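Local coordinates for protein cellobiose 2-epimerase (Caldibacillus thermoamylovorans, PDB 5ZHB) that catalyses the reversible epimerisation of cellobiose at C2 of its reducing-end sugar, converting the reducing-end glucose to mannose, at residues T14-F19 with G350-S355; G33-D38 with E366-W371; Q55-S60 with L121-R126. All coordinates share one frame; numbering follows the deposited sequence. Where two conformers were deposited one is given.

The three contacts belong to the (alpha/alpha)6-barrel fold of the N-acylglucosamine 2-epimerase family. Along the chain contacts 1 and 2 interlock: 14-19 and 33-38, close to the N-terminus, meet 350-355 and 366-371 respectively, more than 310 residues later, and so tie the two ends of the chain together. Contact 2 joins a short strand to a loop. The centres of the two lie about 11 Å apart and they touch, F19 and W352 of contact 1 both packing on I367 of contact 2. Contact 3, between helices 49-66 and 111-128, falls within the long span that the other two close. Its centre is about 19 Å from that of contact 1, which it meets where L17 packs on F59, and about 22 Å from that of contact 2, which it does not touch.

Contact 1: T14-F19 with G350-S355; sequences THILPF and GEWYWS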
loop_
_atom_site.group_PDB
_atom_site.type_symbol
_atom_site.label_atom_id
_atom_site.label_comp_id
_atom_site.label_asym_id
_atom_site.label_seq_id
_atom_site.Cartn_x
_atom_site.Cartn_y
_atom_site.Cartn_z
ATOM N N THR A 14 14.978 12.269 9.035
ATOM C CA THR A 14 15.162 12.782 10.389
ATOM C C THR A 14 13.973 12.473 11.299
ATOM O O THR A 14 14.114 12.633 12.502
ATOM C CB THR A 14 15.490 14.282 10.423
ATOM O OG1 THR A 14 14.322 15.041 10.157
ATOM C CG2 THR A 14 16.619 14.671 9.484
ATOM N N HIS A 15 12.799 12.069 10.757
ATOM C CA HIS A 15 11.614 11.896 11.592
ATOM C C HIS A 15 11.062 10.481 11.382
ATOM O O HIS A 15 10.977 9.716 12.344
ATOM C CB HIS A 15 10.629 13.046 11.351
ATOM C CG HIS A 15 9.454 13.093 12.269
ATOM N ND1 HIS A 15 9.549 12.913 13.633
ATOM C CD2 HIS A 15 8.168 13.353 12.017
ATOM C CE1 HIS A 15 8.336 13.035 14.161
ATOM N NE2 HIS A 15 7.491 13.314 13.186
ATOM N N ILE A 16 10.720 10.125 10.131
ATOM C CA ILE A 16 9.976 8.893 9.858
ATOM C C ILE A 16 10.839 7.672 10.150
ATOM O O ILE A 16 10.477 6.827 10.965
ATOM C CB ILE A 16 9.432 8.829 8.411
ATOM C CG1 ILE A 16 8.469 9.975 8.125
ATOM C CG2 ILE A 16 8.782 7.468 8.195
ATOM C CD1 ILE A 16 8.009 10.087 6.679
ATOM N N LEU A 17 11.936 7.522 9.423
ATOM C CA LEU A 17 12.726 6.312 9.544
ATOM C C LEU A 17 13.347 6.139 10.940
ATOM O O LEU A 17 13.333 5.029 11.452
ATOM C CB LEU A 17 13.751 6.260 8.427
ATOM C CG LEU A 17 13.151 6.246 7.019
ATOM C CD1 LEU A 17 14.217 6.297 5.966
ATOM C CD2 LEU A 17 12.278 5.021 6.822
ATOM N N PRO A 18 13.893 7.164 11.620
ATOM C CA PRO A 18 14.305 7.001 13.028
ATOM C C PRO A 18 13.199 6.526 13.967
ATOM O O PRO A 18 13.455 5.759 14.889
ATOM C CB PRO A 18 14.850 8.396 13.435
ATOM C CG PRO A 18 15.242 9.036 12.125
ATOM C CD PRO A 18 14.260 8.482 11.071
ATOM N N PHE A 19 11.946 6.969 13.760
ATOM C CA PHE A 19 10.864 6.522 14.623
ATOM C C PHE A 19 10.680 5.001 14.514
ATOM O O PHE A 19 10.609 4.302 15.527
ATOM C CB PHE A 19 9.561 7.241 14.270
ATOM C CG PHE A 19 8.314 6.590 14.855
ATOM C CD1 PHE A 19 7.633 5.590 14.168
ATOM C CD2 PHE A 19 7.811 7.018 16.074
ATOM C CE1 PHE A 19 6.499 5.016 14.712
ATOM C CE2 PHE A 19 6.686 6.453 16.617
ATOM C CZ PHE A 19 5.996 5.480 15.921
ATOM N N GLY A 350 6.883 10.903 18.504
ATOM C CA GLY A 350 5.809 10.783 17.524
ATOM C C GLY A 350 6.292 10.564 16.091
ATOM O O GLY A 350 7.494 10.517 15.791
ATOM N N GLU A 351 5.316 10.392 15.178
ATOM C CA GLU A 351 5.623 10.224 13.764
ATOM C C GLU A 351 4.582 11.032 12.997
ATOM O O GLU A 351 4.518 12.252 13.129
ATOM C CB GLU A 351 5.689 8.710 13.514
ATOM C CG GLU A 351 6.110 8.274 12.118
ATOM C CD GLU A 351 5.051 7.629 11.210
ATOM O OE1 GLU A 351 5.465 7.026 10.211
ATOM O OE2 GLU A 351 3.848 7.769 11.464
ATOM N N TRP A 352 3.663 10.317 12.342
ATOM C CA TRP A 352 2.482 10.930 11.762
ATOM C C TRP A 352 1.243 10.425 12.498
ATOM O O TRP A 352 1.112 9.267 12.890
ATOM C CB TRP A 352 2.392 10.612 10.253
ATOM C CG TRP A 352 3.474 11.190 9.368
ATOM C CD1 TRP A 352 4.764 11.506 9.659
ATOM C CD2 TRP A 352 3.299 11.545 7.975
ATOM N NE1 TRP A 352 5.404 12.025 8.563
ATOM C CE2 TRP A 352 4.523 12.062 7.510
ATOM C CE3 TRP A 352 2.215 11.494 7.096
ATOM C CZ2 TRP A 352 4.697 12.500 6.200
ATOM C CZ3 TRP A 352 2.389 11.932 5.802
ATOM C CH2 TRP A 352 3.596 12.451 5.368
ATOM N N TYR A 353 0.258 11.299 12.626
ATOM C CA TYR A 353 -1.034 10.846 13.102
ATOM C C TYR A 353 -1.737 9.981 12.055
ATOM O O TYR A 353 -1.505 10.116 10.857
ATOM C CB TYR A 353 -1.918 12.046 13.383
ATOM C CG TYR A 353 -1.378 13.017 14.409
ATOM C CD1 TYR A 353 -1.141 12.627 15.727
ATOM C CD2 TYR A 353 -1.236 14.362 14.080
ATOM C CE1 TYR A 353 -0.665 13.541 16.660
ATOM C CE2 TYR A 353 -0.785 15.282 15.007
ATOM C CZ TYR A 353 -0.539 14.877 16.302
ATOM O OH TYR A 353 -0.124 15.824 17.177
ATOM N N TRP A 354 -2.593 9.082 12.537
ATOM C CA TRP A 354 -3.397 8.245 11.678
ATOM C C TRP A 354 -4.288 9.128 10.806
ATOM O O TRP A 354 -4.382 8.956 9.591
ATOM C CB TRP A 354 -4.241 7.304 12.548
ATOM C CG TRP A 354 -5.091 6.348 11.746
ATOM C CD1 TRP A 354 -6.175 6.686 10.982
ATOM C CD2 TRP A 354 -4.978 4.919 11.655
ATOM N NE1 TRP A 354 -6.704 5.585 10.373
ATOM C CE2 TRP A 354 -6.018 4.480 10.801
ATOM C CE3 TRP A 354 -4.135 3.974 12.235
ATOM C CZ2 TRP A 354 -6.223 3.138 10.502
ATOM C CZ3 TRP A 354 -4.362 2.642 11.975
ATOM C CH2 TRP A 354 -5.398 2.229 11.126
ATOM N N SER A 355 -4.982 10.063 11.461
ATOM C CA SER A 355 -5.903 10.935 10.748
ATOM C C SER A 355 -6.119 12.219 11.528
ATOM O O SER A 355 -5.720 12.313 12.693
ATOM C CB SER A 355 -7.206 10.211 10.431
ATOM O OG SER A 355 -7.866 9.738 11.593
#
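H15, I16 and F19, on one side of helix 2-21, meet G350, E351 and W352 of an irregular loop, the two backbones coming closest at I16 and E351, with CA atoms 6.0 Å apart. In the (alpha/alpha)6 barrel of this family the contact brings the first helix of the chain against the loop between helix 326-343 and strand 355-356. F19 makes the contact with the E351 chain. Its CG stands anti to the backbone N (chi1 165°), and the ring offers one face to the loop; E351 CB sits over the centre in a CH-pi contact, 3.6 Å from the ring centroid. The glutamate crosses the phenylalanine at about a right angle, and its CG lies against CD1 of the ring. An alanine at F19 would probably leave E351 CB and CG without the surface they rest on and open a gap beneath the glutamate. The E351 chain bends at chi2, and its carboxylate meets the backbone of its own loop: OE2 accepts from W352 N at 2.7 Å and forms a salt bridge with K372, while OE1 is held by W20 and N377. This many partners would be expected to keep the buried group ionised and fixed in rotation. I16 crosses the indole of W352 obliquely, with CG1 3.7 Å from NE1, whose N-H is bonded to E11 OE2, earlier in the same helix. H15 supplies the polar link. Its CE1 approaches G350 O to 3.1 Å. Its NE2 donates to E351 O over 3.2 Å. This bond is bent, at 138°, and the nitrogen stands above the carbonyl plane, while the oxygen lies 29° out of the imidazole plane.

Contact 2: G33-D38 with E366-W371; sequences GLVDYD and EIAGPW
V35 and A368 bond backbone to backbone, V35 N giving to A368 O at 2.8 Å and A368 N returning to V35 O at 3.2 Å. The second of these lies in the plane of the V35 carbonyl, on a lone pair. V35 O takes another donor, I367 N, at 2.9 Å, so one oxygen is gripped by two successive amides. I367 and A368 thus both face V35, which makes a classic beta bulge on a single antiparallel, hydrogen-bonded bridge. CA-H...O contacts extend the pairing toward G369: L34 CA approaches A368 O, and G369 CA lies 3.1 Å from G33 O. On one side of the backbones V35 CG2 packs on A368 CB at 3.8 Å. L34 and E366 cross at about a right angle, CD1 of the leucine meeting CB of the glutamate at 3.8 Å. Farther out, F19 of helix 2-21 touches I367, and W20 touches A368. The L34 backbone also bonds to that of H42 in strand 41-42, D36 OD2 bonds to the H42 side chain, and R347 holds Y37 through a hydrogen bond to its O and a cation-pi contact with its ring.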
loop_
_atom_site.group_PDB
_atom_site.type_symbol
_atom_site.label_atom_id
_atom_site.label_comp_id
_atom_site.label_asym_id
_atom_site.label_seq_id
_atom_site.Cartn_x
_atom_site.Cartn_y
_atom_site.Cartn_z
ATOM N N GLY A 33 4.631 -4.212 17.961
ATOM C CA GLY A 33 3.429 -4.361 17.157
ATOM C C GLY A 33 2.441 -3.206 17.281
ATOM O O GLY A 33 1.521 -3.117 16.478
ATOM N N LEU A 34 2.611 -2.330 18.283
ATOM C CA LEU A 34 1.644 -1.274 18.574
ATOM C C LEU A 34 2.342 -0.118 19.291
ATOM O O LEU A 34 3.081 -0.359 20.254
ATOM C CB LEU A 34 0.509 -1.775 19.459
ATOM C CG LEU A 34 -0.694 -0.844 19.664
ATOM C CD1 LEU A 34 -1.469 -0.681 18.372
ATOM C CD2 LEU A 34 -1.611 -1.404 20.744
ATOM N N VAL A 35 2.093 1.108 18.787
ATOM C CA VAL A 35 2.304 2.340 19.509
ATOM C C VAL A 35 0.968 3.071 19.520
ATOM O O VAL A 35 0.470 3.431 18.464
ATOM C CB VAL A 35 3.393 3.196 18.857
ATOM C CG1 VAL A 35 3.570 4.501 19.615
ATOM C CG2 VAL A 35 4.707 2.444 18.696
ATOM N N ASP A 36 0.388 3.271 20.704
ATOM C CA ASP A 36 -0.929 3.880 20.804
ATOM C C ASP A 36 -0.786 5.386 20.620
ATOM O O ASP A 36 0.328 5.898 20.534
ATOM C CB ASP A 36 -1.654 3.474 22.078
ATOM C CG ASP A 36 -0.867 3.702 23.361
ATOM O OD1 ASP A 36 -0.156 4.736 23.435
ATOM O OD2 ASP A 36 -0.979 2.851 24.273
ATOM N N TYR A 37 -1.937 6.067 20.507
ATOM C CA TYR A 37 -2.013 7.498 20.294
ATOM C C TYR A 37 -1.176 8.246 21.338
ATOM O O TYR A 37 -0.604 9.288 21.031
ATOM C CB TYR A 37 -3.455 7.977 20.451
ATOM C CG TYR A 37 -3.559 9.485 20.326
ATOM C CD1 TYR A 37 -3.322 10.099 19.107
ATOM C CD2 TYR A 37 -3.809 10.295 21.432
ATOM C CE1 TYR A 37 -3.419 11.468 18.958
ATOM C CE2 TYR A 37 -3.869 11.676 21.303
ATOM C CZ TYR A 37 -3.678 12.265 20.066
ATOM O OH TYR A 37 -3.743 13.621 19.904
ATOM N N ASP A 38 -1.130 7.726 22.569
ATOM C CA ASP A 38 -0.432 8.422 23.647
ATOM C C ASP A 38 1.044 8.009 23.700
ATOM O O ASP A 38 1.726 8.329 24.674
ATOM C CB ASP A 38 -1.181 8.230 24.959
ATOM C CG ASP A 38 -1.322 6.788 25.417
ATOM O OD1 ASP A 38 -0.613 5.925 24.856
ATOM O OD2 ASP A 38 -2.131 6.545 26.332
ATOM N N GLU A 366 -3.994 4.760 17.026
ATOM C CA GLU A 366 -2.599 4.339 17.149
ATOM C C GLU A 366 -1.723 4.959 16.050
ATOM O O GLU A 366 -2.163 5.195 14.923
ATOM C CB GLU A 366 -2.512 2.822 17.179
ATOM C CG GLU A 366 -2.719 2.124 15.835
ATOM C CD GLU A 366 -4.160 1.769 15.530
ATOM O OE1 GLU A 366 -5.098 2.403 16.054
ATOM O OE2 GLU A 366 -4.343 0.775 14.796
ATOM N N ILE A 367 -0.443 5.157 16.377
ATOM C CA ILE A 367 0.545 5.715 15.480
ATOM C C ILE A 367 1.247 4.601 14.727
ATOM O O ILE A 367 1.784 4.814 13.653
ATOM C CB ILE A 367 1.588 6.548 16.267
ATOM C CG1 ILE A 367 0.939 7.561 17.122
ATOM C CG2 ILE A 367 2.607 7.189 15.329
ATOM C CD1 ILE A 367 -0.152 8.357 16.428
ATOM N N ALA A 368 1.317 3.431 15.337
ATOM C CA ALA A 368 1.939 2.291 14.715
ATOM C C ALA A 368 1.178 1.046 15.142
ATOM O O ALA A 368 0.835 0.889 16.320
ATOM C CB ALA A 368 3.396 2.201 15.087
ATOM N N GLY A 369 0.958 0.160 14.171
ATOM C CA GLY A 369 0.317 -1.104 14.430
ATOM C C GLY A 369 0.005 -1.864 13.149
ATOM O O GLY A 369 0.495 -1.509 12.089
ATOM N N PRO A 370 -0.832 -2.913 13.236
ATOM C CA PRO A 370 -1.069 -3.793 12.104
ATOM C C PRO A 370 -1.480 -3.049 10.840
ATOM O O PRO A 370 -1.202 -3.546 9.759
ATOM C CB PRO A 370 -2.167 -4.738 12.617
ATOM C CG PRO A 370 -1.930 -4.762 14.113
ATOM C CD PRO A 370 -1.594 -3.313 14.431
ATOM N N TRP A 371 -2.181 -1.920 10.982
ATOM C CA TRP A 371 -2.696 -1.209 9.825
ATOM C C TRP A 371 -2.057 0.162 9.656
ATOM O O TRP A 371 -2.503 0.922 8.802
ATOM C CB TRP A 371 -4.224 -1.105 9.909
ATOM C CG TRP A 371 -4.840 -2.469 9.773
ATOM C CD1 TRP A 371 -5.487 -3.170 10.747
ATOM C CD2 TRP A 371 -4.701 -3.357 8.635
ATOM N NE1 TRP A 371 -5.818 -4.412 10.276
ATOM C CE2 TRP A 371 -5.347 -4.559 8.991
ATOM C CE3 TRP A 371 -4.124 -3.249 7.359
ATOM C CZ2 TRP A 371 -5.413 -5.644 8.119
ATOM C CZ3 TRP A 371 -4.170 -4.334 6.503
ATOM C CH2 TRP A 371 -4.804 -5.520 6.885
#

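Contact 3: Q55-S60 with L121-R126; sequences QLWAFS and LTEYYR
L56 and Y124 cross at about a right angle, CD1 of the leucine reaching CD1 of the tyrosine at 3.5 Å. One residue on, W57 has its CG anti to the backbone N (chi1 -179°), and the pyrrole part of its indole lies against E123. The glutamate's CG stands over the face of the five-membered ring, 3.9 Å from the centroid, in a CH-pi contact, while its CB touches W57 CD1. A water joins the polar ends of this pair: it accepts from W57 NE1 in the plane of the indole and donates to E123 OE1 at 2.7 Å. The same OE1 takes R126 NH1 at 3.0 Å, met on the syn side of the carboxylate as part of a salt bridge, and OE2 pairs with R64. Two arginines would therefore be expected to keep this buried carboxylate charged. S60 follows a turn after L56 and W57. Its OG turns back to donate to L56 O at 2.8 Å, arriving on the opposite face of that carbonyl from S60 N. This bond holds the hydroxyl at the edge of the Y124 ring, 3.5 Å from CD1, and the small serine side chain lets the backbones approach to 5.2 Å between the CA atoms of S60 and Y124. Helices 49-66 and 111-128 run nearly parallel here, at 26° and with axes 8.4 Å apart. Helix 69-86, which lies between them in sequence, covers L56, S60 and L121, with Y79 stacked on Y124 and N76 bonded to its hydroxyl, while helices 131-145 and 183-199 pack against 121-126.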
loop_
_atom_site.group_PDB
_atom_site.type_symbol
_atom_site.label_atom_id
_atom_site.label_comp_id
_atom_site.label_asym_id
_atom_site.label_seq_id
_atom_site.Cartn_x
_atom_site.Cartn_y
_atom_site.Cartn_z
ATOM N N GLN A 55 7.211 -2.983 6.510
ATOM C CA GLN A 55 8.468 -2.606 7.147
ATOM C C GLN A 55 9.658 -3.036 6.278
ATOM O O GLN A 55 10.558 -2.231 6.036
ATOM C CB GLN A 55 8.545 -3.186 8.554
ATOM C CG GLN A 55 7.538 -2.604 9.517
ATOM C CD GLN A 55 7.210 -3.583 10.622
ATOM O OE1 GLN A 55 7.726 -4.709 10.634
ATOM N NE2 GLN A 55 6.327 -3.179 11.529
ATOM N N LEU A 56 9.614 -4.255 5.731
ATOM C CA LEU A 56 10.691 -4.745 4.893
ATOM C C LEU A 56 10.784 -3.918 3.615
ATOM O O LEU A 56 11.876 -3.555 3.154
ATOM C CB LEU A 56 10.475 -6.221 4.598
ATOM C CG LEU A 56 11.369 -6.830 3.510
ATOM C CD1 LEU A 56 12.857 -6.647 3.794
ATOM C CD2 LEU A 56 11.031 -8.289 3.395
ATOM N N TRP A 57 9.620 -3.633 3.019
ATOM C CA TRP A 57 9.601 -2.861 1.779
ATOM C C TRP A 57 10.214 -1.476 2.004
ATOM O O TRP A 57 11.071 -1.045 1.219
ATOM C CB TRP A 57 8.181 -2.802 1.173
ATOM C CG TRP A 57 8.205 -2.026 -0.111
ATOM C CD1 TRP A 57 8.360 -2.530 -1.369
ATOM C CD2 TRP A 57 8.284 -0.589 -0.231
ATOM N NE1 TRP A 57 8.465 -1.504 -2.268
ATOM C CE2 TRP A 57 8.432 -0.307 -1.604
ATOM C CE3 TRP A 57 8.215 0.462 0.673
ATOM C CZ2 TRP A 57 8.540 0.997 -2.080
ATOM C CZ3 TRP A 57 8.289 1.756 0.202
ATOM C CH2 TRP A 57 8.473 2.011 -1.157
ATOM N N ALA A 58 9.763 -0.770 3.056
ATOM C CA ALA A 58 10.163 0.602 3.337
ATOM C C ALA A 58 11.671 0.698 3.582
ATOM O O ALA A 58 12.326 1.554 2.991
ATOM C CB ALA A 58 9.379 1.188 4.496
ATOM N N PHE A 59 12.231 -0.186 4.410
ATOM C CA PHE A 59 13.666 -0.137 4.658
ATOM C C PHE A 59 14.478 -0.531 3.427
ATOM O O PHE A 59 15.543 0.062 3.205
ATOM C CB PHE A 59 14.025 -1.012 5.852
ATOM C CG PHE A 59 13.693 -0.339 7.162
ATOM C CD1 PHE A 59 14.224 0.902 7.469
ATOM C CD2 PHE A 59 12.782 -0.908 8.042
ATOM C CE1 PHE A 59 13.903 1.526 8.664
ATOM C CE2 PHE A 59 12.472 -0.275 9.234
ATOM C CZ PHE A 59 13.030 0.935 9.536
ATOM N N SER A 60 14.022 -1.517 2.657
ATOM C CA SER A 60 14.731 -1.937 1.455
ATOM C C SER A 60 14.773 -0.811 0.430
ATOM O O SER A 60 15.838 -0.496 -0.095
ATOM C CB SER A 60 14.118 -3.158 0.823
ATOM O OG SER A 60 14.151 -4.282 1.692
ATOM N N LEU A 121 9.473 -8.748 -0.719
ATOM C CA LEU A 121 10.559 -9.689 -0.984
ATOM C C LEU A 121 11.295 -9.297 -2.262
ATOM O O LEU A 121 12.517 -9.380 -2.308
ATOM C CB LEU A 121 10.009 -11.114 -1.062
ATOM C CG LEU A 121 9.611 -11.759 0.271
ATOM C CD1 LEU A 121 8.734 -12.947 0.014
ATOM C CD2 LEU A 121 10.817 -12.163 1.078
ATOM N N THR A 122 10.553 -8.839 -3.287
ATOM C CA THR A 122 11.173 -8.385 -4.521
ATOM C C THR A 122 11.975 -7.116 -4.262
ATOM O O THR A 122 13.095 -7.014 -4.744
ATOM C CB THR A 122 10.154 -8.260 -5.656
ATOM O OG1 THR A 122 9.092 -7.365 -5.331
ATOM C CG2 THR A 122 9.558 -9.612 -6.000
ATOM N N GLU A 123 11.469 -6.196 -3.426
ATOM C CA GLU A 123 12.211 -4.985 -3.126
ATOM C C GLU A 123 13.516 -5.322 -2.390
ATOM O O GLU A 123 14.575 -4.748 -2.666
ATOM C CB GLU A 123 11.368 -4.025 -2.296
ATOM C CG GLU A 123 11.932 -2.610 -2.205
ATOM C CD GLU A 123 11.934 -1.849 -3.530
ATOM O OE1 GLU A 123 11.285 -2.245 -4.525
ATOM O OE2 GLU A 123 12.652 -0.838 -3.541
ATOM N N TYR A 124 13.452 -6.269 -1.453
ATOM C CA TYR A 124 14.636 -6.676 -0.721
ATOM C C TYR A 124 15.618 -7.313 -1.703
ATOM O O TYR A 124 16.823 -7.082 -1.626
ATOM C CB TYR A 124 14.204 -7.617 0.404
ATOM C CG TYR A 124 15.349 -8.079 1.294
ATOM C CD1 TYR A 124 15.951 -7.208 2.175
ATOM C CD2 TYR A 124 15.747 -9.414 1.311
ATOM C CE1 TYR A 124 16.957 -7.637 3.023
ATOM C CE2 TYR A 124 16.762 -9.849 2.141
ATOM C CZ TYR A 124 17.372 -8.956 2.993
ATOM O OH TYR A 124 18.372 -9.352 3.853
ATOM N N TYR A 125 15.084 -8.071 -2.665
ATOM C CA TYR A 125 15.941 -8.695 -3.655
ATOM C C TYR A 125 16.654 -7.612 -4.469
ATOM O O TYR A 125 17.832 -7.737 -4.776
ATOM C CB TYR A 125 15.127 -9.653 -4.515
ATOM C CG TYR A 125 15.982 -10.352 -5.561
ATOM C CD1 TYR A 125 16.768 -11.453 -5.228
ATOM C CD2 TYR A 125 16.041 -9.870 -6.860
ATOM C CE1 TYR A 125 17.548 -12.091 -6.186
ATOM C CE2 TYR A 125 16.832 -10.481 -7.816
ATOM C CZ TYR A 125 17.570 -11.603 -7.484
ATOM O OH TYR A 125 18.305 -12.193 -8.468
ATOM N N ARG A 126 15.961 -6.512 -4.780
ATOM C CA ARG A 126 16.575 -5.451 -5.567
ATOM C C ARG A 126 17.875 -4.981 -4.915
ATOM O O ARG A 126 18.814 -4.638 -5.624
ATOM C CB ARG A 126 15.636 -4.260 -5.817
ATOM C CG ARG A 126 14.447 -4.677 -6.669
ATOM C CD ARG A 126 13.394 -3.611 -6.841
ATOM N NE ARG A 126 13.888 -2.505 -7.664
ATOM C CZ ARG A 126 13.288 -1.340 -7.807
ATOM N NH1 ARG A 126 12.180 -1.057 -7.143
ATOM N NH2 ARG A 126 13.831 -0.425 -8.589
HETATM O O HOH W 1 8.976 -0.992 -5.338
#